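Local atomic coordinates of nucleotidyltransferase-like protein (Exiguobacterium sibiricum, PDB entry 3C18), a protein that probably acts as a nucleotidyltransferase, combining a nucleotidyltransferase-like domain with a YgxA-like substrate-binding domain and a helix-turn-helix domain. Residues 117-120 against 121-125; 161-164 against 165-169; 76-80 against 81-85; 173-176 against 177-180. All coordinates share one frame; numbering follows the deposited sequence. Where two conformers were deposited one is given.

Contact 1 of 4, residues 117-120 against 121-125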
loop_
_atom_site.group_PDB
_atom_site.type_symbol
_atom_site.label_atom_id
_atom_site.label_comp_id
_atom_site.label_asym_id
_atom_site.label_seq_id
_atom_site.Cartn_x
_atom_site.Cartn_y
_atom_site.Cartn_z
ATOM N N THR A 117 -18.815 3.421 12.134
ATOM C CA THR A 117 -18.319 2.130 11.631
ATOM C C THR A 117 -17.081 2.315 10.765
ATOM O O THR A 117 -16.149 1.493 10.794
ATOM C CB THR A 117 -19.381 1.383 10.805
ATOM O OG1 THR A 117 -19.867 2.243 9.767
ATOM C CG2 THR A 117 -20.531 0.943 11.695
ATOM N N GLU A 118 -17.084 3.404 9.995
ATOM C CA GLU A 118 -15.946 3.703 9.098
ATOM C C GLU A 118 -14.752 4.166 9.905
ATOM O O GLU A 118 -13.649 3.824 9.609
ATOM C CB GLU A 118 -16.264 4.766 8.064
ATOM C CG GLU A 118 -17.484 4.467 7.238
ATOM C CD GLU A 118 -17.797 5.588 6.281
ATOM O OE1 GLU A 118 -16.997 6.570 6.231
ATOM O OE2 GLU A 118 -18.833 5.471 5.595
ATOM N N ARG A 119 -15.004 4.944 10.939
ATOM C CA ARG A 119 -13.922 5.417 11.778
ATOM C C ARG A 119 -13.230 4.266 12.461
ATOM O O ARG A 119 -12.005 4.223 12.558
ATOM C CB ARG A 119 -14.406 6.388 12.841
ATOM C CG ARG A 119 -13.246 7.007 13.579
ATOM C CD ARG A 119 -13.678 8.215 14.409
ATOM N NE ARG A 119 -14.596 7.798 15.443
ATOM C CZ ARG A 119 -14.231 7.449 16.669
ATOM N NH1 ARG A 119 -12.958 7.486 17.038
ATOM N NH2 ARG A 119 -15.153 7.077 17.533
ATOM N N CYS A 120 -14.031 3.330 12.941
ATOM C CA CYS A 120 -13.505 2.191 13.720
ATOM C C CYS A 120 -12.714 1.273 12.839
ATOM O O CYS A 120 -11.705 0.728 13.263
ATOM C CB CYS A 120 -14.616 1.422 14.442
ATOM S SG CYS A 120 -15.203 2.380 15.875
ATOM N N LEU A 121 -13.154 1.131 11.599
ATOM C CA LEU A 121 -12.436 0.279 10.626
ATOM C C LEU A 121 -11.085 0.900 10.314
ATOM O O LEU A 121 -10.058 0.224 10.246
ATOM C CB LEU A 121 -13.238 0.124 9.327
ATOM C CG LEU A 121 -12.506 -0.627 8.210
ATOM C CD1 LEU A 121 -11.946 -1.940 8.701
ATOM C CD2 LEU A 121 -13.420 -0.807 7.015
ATOM N N GLN A 122 -11.099 2.211 10.138
ATOM C CA GLN A 122 -9.852 2.959 9.887
ATOM C C GLN A 122 -8.869 2.850 11.062
ATOM O O GLN A 122 -7.645 2.832 10.881
ATOM C CB GLN A 122 -10.169 4.399 9.549
ATOM C CG GLN A 122 -10.766 4.554 8.122
ATOM C CD GLN A 122 -11.060 5.964 7.761
ATOM O OE1 GLN A 122 -10.305 6.880 8.129
ATOM N NE2 GLN A 122 -12.164 6.175 6.999
HETATM N N MSE A 123 -9.417 2.787 12.274
HETATM C CA MSE A 123 -8.604 2.705 13.476
HETATM C C MSE A 123 -7.967 1.350 13.540
HETATM O O MSE A 123 -6.811 1.241 13.876
HETATM C CB MSE A 123 -9.381 3.025 14.759
HETATM C CG MSE A 123 -9.714 4.470 14.908
HETATM SE SE MSE A 123 -10.311 4.925 16.697
HETATM C CE MSE A 123 -11.994 3.969 16.723
ATOM N N SER A 124 -8.680 0.311 13.141
ATOM C CA SER A 124 -8.095 -1.048 13.141
ATOM C C SER A 124 -7.014 -1.170 12.082
ATOM O O SER A 124 -6.026 -1.813 12.284
ATOM C CB SER A 124 -9.148 -2.134 12.930
ATOM O OG SER A 124 -10.063 -2.197 14.038
ATOM N N LEU A 125 -7.224 -0.535 10.937
ATOM C CA LEU A 125 -6.233 -0.554 9.860
ATOM C C LEU A 125 -4.967 0.199 10.250
ATOM O O LEU A 125 -3.878 -0.215 9.956
ATOM C CB LEU A 125 -6.827 -0.023 8.551
ATOM C CG LEU A 125 -7.906 -0.960 7.943
ATOM C CD1 LEU A 125 -8.771 -0.292 6.846
ATOM C CD2 LEU A 125 -7.213 -2.192 7.366
HETATM O O HOH W 1 -14.647 7.806 6.046
#
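Arg119 and Met123, one turn apart near the start of the long helix 116-142, lay their side chains against each other on one flank of that helix. Met123, a selenomethionine in this crystal, sends its CE over one face of the Arg119 guanidinium, 3.7 Å from NH1. Torsions on both sides bring them together. Arg119 leaves the backbone with CG trans to N (chi1 -172°) and bends at chi3, while Met123 bends at its own chi3, which turns the methyl back along the helix. The same CE also lies 3.7 Å from Cys120 SG, a small, polarisable neighbour for a buried methyl. Since the flexible selenoether chain meets the guanidinium over its face, the N-H groups can bond elsewhere: NH1 reaches Leu166 O in helix 146-167, and NH2 forms a salt bridge with Glu116. Backbone bonds underlie all this, such as Gln122 N to Glu118 O at 3.1 Å. Farther round the helix, Gln122 extends beyond CG, a length that lets its buried amide serve as donor to Ile80 O of helix 72-81. Ser124 is small enough to pack against Tyr226 of helix 220-231 and bonds through OG to Gly223 O. A water links the polar ends of Glu118 and Gln122: it donates to Glu118 OE1 at 2.7 Å and weakly accepts from Gln122 NE2 at 3.1 Å.

Contact 2 of 4, residues 161-164 against 165-169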
loop_
_atom_site.group_PDB
_atom_site.type_symbol
_atom_site.label_atom_id
_atom_site.label_comp_id
_atom_site.label_asym_id
_atom_site.label_seq_id
_atom_site.Cartn_x
_atom_site.Cartn_y
_atom_site.Cartn_z
ATOM N N ALA A 161 0.351 8.441 15.099
ATOM C CA ALA A 161 -0.163 9.826 14.982
ATOM C C ALA A 161 -1.501 9.806 14.253
ATOM O O ALA A 161 -2.421 10.466 14.630
ATOM C CB ALA A 161 0.800 10.700 14.209
ATOM N N ARG A 162 -1.606 9.000 13.199
ATOM C CA ARG A 162 -2.857 8.893 12.411
ATOM C C ARG A 162 -3.961 8.262 13.263
ATOM O O ARG A 162 -5.099 8.732 13.291
ATOM C CB ARG A 162 -2.631 8.104 11.107
ATOM C CG ARG A 162 -1.758 8.862 10.084
ATOM C CD ARG A 162 -1.336 7.995 8.906
ATOM N NE ARG A 162 -2.475 7.296 8.338
ATOM C CZ ARG A 162 -3.324 7.825 7.468
ATOM N NH1 ARG A 162 -3.166 9.068 7.073
ATOM N NH2 ARG A 162 -4.342 7.111 7.013
ATOM N N LEU A 163 -3.594 7.238 14.015
ATOM C CA LEU A 163 -4.533 6.556 14.928
ATOM C C LEU A 163 -5.015 7.495 15.993
ATOM O O LEU A 163 -6.221 7.578 16.309
ATOM C CB LEU A 163 -3.877 5.325 15.550
ATOM C CG LEU A 163 -4.675 4.561 16.591
ATOM C CD1 LEU A 163 -6.022 4.089 16.089
ATOM C CD2 LEU A 163 -3.836 3.402 17.036
ATOM N N SER A 164 -4.082 8.262 16.523
ATOM C CA SER A 164 -4.399 9.213 17.587
ATOM C C SER A 164 -5.380 10.273 17.108
ATOM O O SER A 164 -6.254 10.711 17.842
ATOM C CB SER A 164 -3.121 9.835 18.134
ATOM O OG SER A 164 -2.272 8.802 18.600
ATOM N N VAL A 165 -5.254 10.636 15.841
ATOM C CA VAL A 165 -6.139 11.615 15.215
ATOM C C VAL A 165 -7.536 10.998 15.038
ATOM O O VAL A 165 -8.550 11.600 15.390
ATOM C CB VAL A 165 -5.599 12.135 13.875
ATOM C CG1 VAL A 165 -6.636 12.983 13.153
ATOM C CG2 VAL A 165 -4.332 12.938 14.126
ATOM N N LEU A 166 -7.577 9.789 14.495
ATOM C CA LEU A 166 -8.852 9.065 14.348
ATOM C C LEU A 166 -9.549 8.934 15.702
ATOM O O LEU A 166 -10.750 9.084 15.827
ATOM C CB LEU A 166 -8.594 7.661 13.759
ATOM C CG LEU A 166 -8.281 7.603 12.252
ATOM C CD1 LEU A 166 -7.558 6.279 11.899
ATOM C CD2 LEU A 166 -9.552 7.782 11.404
ATOM N N GLU A 167 -8.770 8.702 16.742
ATOM C CA GLU A 167 -9.349 8.452 18.063
ATOM C C GLU A 167 -10.164 9.633 18.509
ATOM O O GLU A 167 -11.098 9.486 19.252
ATOM C CB GLU A 167 -8.287 8.150 19.126
ATOM C CG GLU A 167 -7.723 6.759 19.073
ATOM C CD GLU A 167 -6.651 6.518 20.114
ATOM O OE1 GLU A 167 -5.832 7.436 20.338
ATOM O OE2 GLU A 167 -6.582 5.391 20.670
ATOM N N LYS A 168 -9.783 10.809 18.041
ATOM C CA LYS A 168 -10.388 12.065 18.504
ATOM C C LYS A 168 -11.495 12.439 17.548
ATOM O O LYS A 168 -12.106 13.480 17.670
ATOM C CB LYS A 168 -9.348 13.189 18.584
ATOM C CG LYS A 168 -8.328 13.015 19.702
ATOM C CD LYS A 168 -8.946 13.141 21.082
ATOM C CE LYS A 168 -9.083 14.616 21.540
ATOM N NZ LYS A 168 -7.816 15.296 22.055
ATOM N N GLY A 169 -11.707 11.588 16.558
ATOM C CA GLY A 169 -12.853 11.693 15.660
ATOM C C GLY A 169 -12.641 12.446 14.375
ATOM O O GLY A 169 -13.593 12.779 13.677
HETATM O O HOH W 2 -6.022 10.489 20.578
#
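The Glu167 carboxylate is the flat group of this contact, and it folds back over the preceding turn of helix 146-167, with OE1 3.6 Å from Ser164 CA. Its oxygens have polar partners: OE1 forms a salt bridge with Lys219, and OE2 is hydrogen-bonded to Ser222 OG. A water lies 2.8 Å from Ser164 O and 3.1 Å from Glu167 OE1, although not every acceptor around it can be served at once. Glu167 CG packs near the Leu163 side chain and rests 3.3 Å from Leu163 O, the carbonyl that also takes the Glu167 N-H at 2.8 Å. With an alanine here in place of Glu167, Lys219 is likely to lose this charge partner and Ser222 OG this acceptor. Two residues before Glu167, Val165 places CG2 beside its backbone N, tight against Ala161 O at 3.2 Å, while its branched side chain packs on Gln179 and Asp183 of helix 176-183. Leu166, on another side, packs on Gln122 and Phe114. The helix then stops in a Schellman motif: Gly169 has a positive phi of 94°, where a side chain would collide with the carbonyl oxygen of Lys168, and its N bonds to Leu166 O at 2.8 Å. The chemistry thus divides the turn by side, with apolar branches against the neighbouring helices and a carboxylate held through both oxygens, its negative charge probably balanced by Lys219.

Contact 3 of 4, residues 76-80 against 81-85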
loop_
_atom_site.group_PDB
_atom_site.type_symbol
_atom_site.label_atom_id
_atom_site.label_comp_id
_atom_site.label_asym_id
_atom_site.label_seq_id
_atom_site.Cartn_x
_atom_site.Cartn_y
_atom_site.Cartn_z
ATOM N N SER A 76 -16.727 4.877 -3.408
ATOM C CA SER A 76 -17.389 4.674 -2.099
ATOM C C SER A 76 -16.361 4.117 -1.136
ATOM O O SER A 76 -16.170 4.586 -0.032
ATOM C CB SER A 76 -18.583 3.719 -2.276
ATOM O OG SER A 76 -19.076 3.280 -1.040
ATOM N N ARG A 77 -15.704 3.082 -1.600
ATOM C CA ARG A 77 -14.639 2.432 -0.855
ATOM C C ARG A 77 -13.511 3.387 -0.505
ATOM O O ARG A 77 -13.007 3.342 0.593
ATOM C CB ARG A 77 -14.051 1.282 -1.647
ATOM C CG ARG A 77 -12.963 0.559 -0.908
ATOM C CD ARG A 77 -12.637 -0.765 -1.567
ATOM N NE ARG A 77 -11.452 -1.336 -0.951
ATOM C CZ ARG A 77 -10.228 -0.845 -1.100
ATOM N NH1 ARG A 77 -10.017 0.232 -1.840
ATOM N NH2 ARG A 77 -9.216 -1.417 -0.484
ATOM N N TRP A 78 -13.114 4.237 -1.442
ATOM C CA TRP A 78 -12.046 5.195 -1.166
ATOM C C TRP A 78 -12.457 6.086 -0.019
ATOM O O TRP A 78 -11.655 6.480 0.836
ATOM C CB TRP A 78 -11.755 6.133 -2.336
ATOM C CG TRP A 78 -11.007 5.512 -3.462
ATOM C CD1 TRP A 78 -10.251 4.397 -3.413
ATOM C CD2 TRP A 78 -10.880 6.026 -4.811
ATOM N NE1 TRP A 78 -9.702 4.141 -4.645
ATOM C CE2 TRP A 78 -10.047 5.137 -5.514
ATOM C CE3 TRP A 78 -11.375 7.163 -5.473
ATOM C CZ2 TRP A 78 -9.714 5.316 -6.867
ATOM C CZ3 TRP A 78 -11.044 7.349 -6.813
ATOM C CH2 TRP A 78 -10.215 6.423 -7.494
ATOM N N LEU A 79 -13.727 6.439 -0.029
ATOM C CA LEU A 79 -14.234 7.418 0.937
ATOM C C LEU A 79 -14.399 6.723 2.293
ATOM O O LEU A 79 -14.161 7.312 3.339
ATOM C CB LEU A 79 -15.546 8.050 0.449
ATOM C CG LEU A 79 -15.485 8.926 -0.804
ATOM C CD1 LEU A 79 -16.857 9.436 -1.137
ATOM C CD2 LEU A 79 -14.515 10.101 -0.622
ATOM N N ILE A 80 -14.769 5.446 2.245
ATOM C CA ILE A 80 -15.009 4.661 3.467
ATOM C C ILE A 80 -13.711 4.463 4.222
ATOM O O ILE A 80 -13.674 4.486 5.448
ATOM C CB ILE A 80 -15.638 3.283 3.157
ATOM C CG1 ILE A 80 -17.136 3.459 2.887
ATOM C CG2 ILE A 80 -15.445 2.313 4.317
ATOM C CD1 ILE A 80 -17.846 2.158 2.508
ATOM N N LEU A 81 -12.644 4.287 3.451
ATOM C CA LEU A 81 -11.335 3.956 3.980
ATOM C C LEU A 81 -10.449 5.182 4.117
ATOM O O LEU A 81 -9.373 5.103 4.671
ATOM C CB LEU A 81 -10.623 2.923 3.111
ATOM C CG LEU A 81 -11.303 1.572 2.907
ATOM C CD1 LEU A 81 -10.547 0.636 1.987
ATOM C CD2 LEU A 81 -11.436 0.986 4.297
ATOM N N ASN A 82 -10.935 6.306 3.611
ATOM C CA ASN A 82 -10.142 7.540 3.602
ATOM C C ASN A 82 -8.839 7.325 2.852
ATOM O O ASN A 82 -7.776 7.776 3.282
ATOM C CB ASN A 82 -9.817 7.959 5.027
ATOM C CG ASN A 82 -9.324 9.376 5.123
ATOM O OD1 ASN A 82 -9.894 10.254 4.477
ATOM N ND2 ASN A 82 -8.298 9.631 5.986
ATOM N N ALA A 83 -8.954 6.648 1.717
ATOM C CA ALA A 83 -7.814 6.193 0.923
ATOM C C ALA A 83 -7.423 7.131 -0.207
ATOM O O ALA A 83 -6.467 6.872 -0.922
ATOM C CB ALA A 83 -8.099 4.790 0.365
ATOM N N ASN A 84 -8.145 8.235 -0.356
ATOM C CA ASN A 84 -7.902 9.165 -1.491
ATOM C C ASN A 84 -8.305 10.581 -1.170
ATOM O O ASN A 84 -9.427 10.980 -1.405
ATOM C CB ASN A 84 -8.653 8.685 -2.745
ATOM C CG ASN A 84 -8.228 9.412 -4.012
ATOM O OD1 ASN A 84 -7.745 10.531 -3.966
ATOM N ND2 ASN A 84 -8.430 8.775 -5.154
ATOM N N ARG A 85 -7.357 11.322 -0.622
ATOM C CA ARG A 85 -7.611 12.662 -0.120
ATOM C C ARG A 85 -8.041 13.619 -1.215
ATOM O O ARG A 85 -8.872 14.505 -0.993
ATOM C CB ARG A 85 -6.390 13.208 0.652
ATOM C CG ARG A 85 -6.153 12.454 2.018
ATOM C CD ARG A 85 -7.475 12.329 2.874
ATOM N NE ARG A 85 -7.865 13.632 3.422
ATOM C CZ ARG A 85 -9.004 13.879 4.060
ATOM N NH1 ARG A 85 -9.878 12.910 4.245
ATOM N NH2 ARG A 85 -9.273 15.099 4.502
HETATM O O HOH W 3 -10.579 9.653 1.075
#
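Asn84 and Trp78 touch through the amide nitrogen: ND2 lies 3.3 Å above one face of the indole, offset toward the rim and closest to CE3 and CZ3. The two side chains run side by side, with ring and amide planes 57° apart, and Asn84 CB adds a contact 4.0 Å from Trp78 CG. One residue earlier, Arg77 meets Leu81, whose CD1 sits over the centre of the guanidinium, 3.4 Å above its plane. Arg77 runs straight from CG to NE, with CG trans to N (chi1 -179°), which carries the planar group out to where CD1 can rest on its face. Behind these pairs is the end of helix 72-81, closed by a Schellman motif in which Ala83 N bonds to Trp78 O at 2.8 Å and Asn82 N weakly to Leu79 O. Asn82 takes the positive phi of 58°, a conformation asparagine tolerates well, and its OD1 accepts Arg85 NH1 at 2.7 Å through an in-plane lone pair. In the next shell, Glu251 forms a salt bridge with Arg77 NE, Trp53 meets Trp78 edge-to-face, and Asn84 OD1 caps the following helix by accepting from Ala87 N. The amide of Asn84 therefore does two jobs: its oxygen probably steadies the start of helix 85-93, while its nitrogen, the partially positive end, lies over the electron-rich indole. Likewise the leucine methyl meets the guanidinium over its face, compatible with NE bonding to the carboxylate.

Contact 4 of 4, residues 173-176 against 177-180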
loop_
_atom_site.group_PDB
_atom_site.type_symbol
_atom_site.label_atom_id
_atom_site.label_comp_id
_atom_site.label_asym_id
_atom_site.label_seq_id
_atom_site.Cartn_x
_atom_site.Cartn_y
_atom_site.Cartn_z
ATOM N N GLU A 173 -4.962 13.854 8.014
ATOM C CA GLU A 173 -4.551 14.600 6.826
ATOM C C GLU A 173 -3.079 14.417 6.518
ATOM O O GLU A 173 -2.380 13.661 7.187
ATOM C CB GLU A 173 -4.807 16.093 7.028
ATOM C CG GLU A 173 -6.279 16.462 7.135
ATOM C CD GLU A 173 -6.487 17.874 7.666
ATOM O OE1 GLU A 173 -5.719 18.290 8.578
ATOM O OE2 GLU A 173 -7.421 18.558 7.182
ATOM N N VAL A 174 -2.613 15.159 5.517
ATOM C CA VAL A 174 -1.201 15.103 5.111
ATOM C C VAL A 174 -0.316 15.688 6.205
ATOM O O VAL A 174 0.824 15.276 6.391
ATOM C CB VAL A 174 -0.931 15.825 3.751
ATOM C CG1 VAL A 174 0.552 15.749 3.389
ATOM C CG2 VAL A 174 -1.765 15.186 2.643
ATOM N N VAL A 175 -0.870 16.643 6.934
ATOM C CA VAL A 175 -0.137 17.308 8.017
ATOM C C VAL A 175 -0.548 16.726 9.343
ATOM O O VAL A 175 -0.970 17.426 10.265
ATOM C CB VAL A 175 -0.301 18.851 8.047
ATOM C CG1 VAL A 175 0.364 19.457 6.819
ATOM C CG2 VAL A 175 -1.787 19.274 8.191
ATOM N N VAL A 176 -0.378 15.431 9.442
ATOM C CA VAL A 176 -0.813 14.694 10.621
ATOM C C VAL A 176 -0.121 15.091 11.931
ATOM O O VAL A 176 -0.753 15.082 12.995
ATOM C CB VAL A 176 -0.695 13.180 10.411
ATOM C CG1 VAL A 176 0.765 12.737 10.580
ATOM C CG2 VAL A 176 -1.651 12.460 11.373
ATOM N N TRP A 177 1.160 15.439 11.876
ATOM C CA TRP A 177 1.894 15.831 13.117
ATOM C C TRP A 177 1.344 17.112 13.718
ATOM O O TRP A 177 1.353 17.316 14.933
ATOM C CB TRP A 177 3.423 15.949 12.911
ATOM C CG TRP A 177 4.045 14.609 12.788
ATOM C CD1 TRP A 177 4.626 14.072 11.689
ATOM C CD2 TRP A 177 4.042 13.581 13.780
ATOM N NE1 TRP A 177 5.010 12.777 11.935
ATOM C CE2 TRP A 177 4.670 12.450 13.217
ATOM C CE3 TRP A 177 3.571 13.504 15.086
ATOM C CZ2 TRP A 177 4.851 11.262 13.923
ATOM C CZ3 TRP A 177 3.758 12.311 15.795
ATOM C CH2 TRP A 177 4.384 11.213 15.208
ATOM N N GLU A 178 0.849 17.964 12.837
ATOM C CA GLU A 178 0.221 19.225 13.257
ATOM C C GLU A 178 -1.049 18.893 14.019
ATOM O O GLU A 178 -1.308 19.416 15.092
ATOM C CB GLU A 178 -0.153 20.080 12.040
ATOM C CG GLU A 178 1.023 20.451 11.134
ATOM C CD GLU A 178 1.859 21.580 11.695
ATOM O OE1 GLU A 178 1.719 21.871 12.906
ATOM O OE2 GLU A 178 2.649 22.179 10.924
ATOM N N GLN A 179 -1.844 18.027 13.409
ATOM C CA GLN A 179 -3.102 17.560 13.992
ATOM C C GLN A 179 -2.835 16.915 15.328
ATOM O O GLN A 179 -3.583 17.112 16.269
ATOM C CB GLN A 179 -3.791 16.527 13.101
ATOM C CG GLN A 179 -4.367 17.032 11.799
ATOM C CD GLN A 179 -5.087 15.944 11.001
ATOM O OE1 GLN A 179 -4.453 15.082 10.379
ATOM N NE2 GLN A 179 -6.424 16.000 10.978
ATOM N N ALA A 180 -1.745 16.155 15.401
ATOM C CA ALA A 180 -1.433 15.324 16.587
ATOM C C ALA A 180 -0.871 16.141 17.722
ATOM O O ALA A 180 -0.894 15.722 18.876
ATOM C CB ALA A 180 -0.467 14.184 16.223
#
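Gln179 and Glu173 meet across the N-terminus of helix 176-183, where Val175 is the N-cap, because the glutamine sets CG trans to its carbonyl carbon (chi1 -70°) and stays extended beyond it (chi2 -178°), reaching back along the first turn. Its OE1 accepts the backbone N-H of Glu173 at 2.7 Å, with an N-H...O angle of 157°, the donor tilted somewhat out of the amide plane. The two side chains cross at about a right angle, and Glu173 CB lies 3.5 Å from the same OE1. The other end of the amide, NE2, donates to His171 O, so one glutamine ties two backbone positions of the preceding loop to the helix. A leucine at Gln179 would probably leave Glu173 N and His171 O without these partners and let the loop shift. Lacking a polar side chain, the N-cap residue packs instead: Val175 CB is 3.7 Å from Glu178 CG. Leu140 of the second subunit lies against the same valine. That second subunit also supplies a polar partner for the helix start, since its Asp148 OD1 accepts from Trp177 N, a negative group where the helix dipole would probably welcome one. Trp177 stacks with Tyr191, and its broad ring suits this buried subunit boundary, packing on Tyr147 of the second subunit. Over one face of that indole, offset toward the rim, Val176 CG1 stands 4.2 Å above the plane.

Three of the contacts gather round the junction between the nucleotidyltransferase-like and YgxA-like parts of the chain. Contact 1 is the hub: its centre lies about 10 Å from that of contact 2 and about 12 Å from that of contact 3. Besides its polar links to both, it packs on contact 2 where Met123 CG comes within 3.6 Å of Leu166 CB, and on contact 3 where Gln122 OE1 lies 3.3 Å from Asn82 CB. Contact 4 packs on contact 2, where Ala161 CB approaches Trp177 CZ3 to 3.7 Å, and extends the network to the second subunit. Contacts 1 and 4 do not touch, their nearest atoms being about 9 Å apart. No ligand marks an active site among these residues.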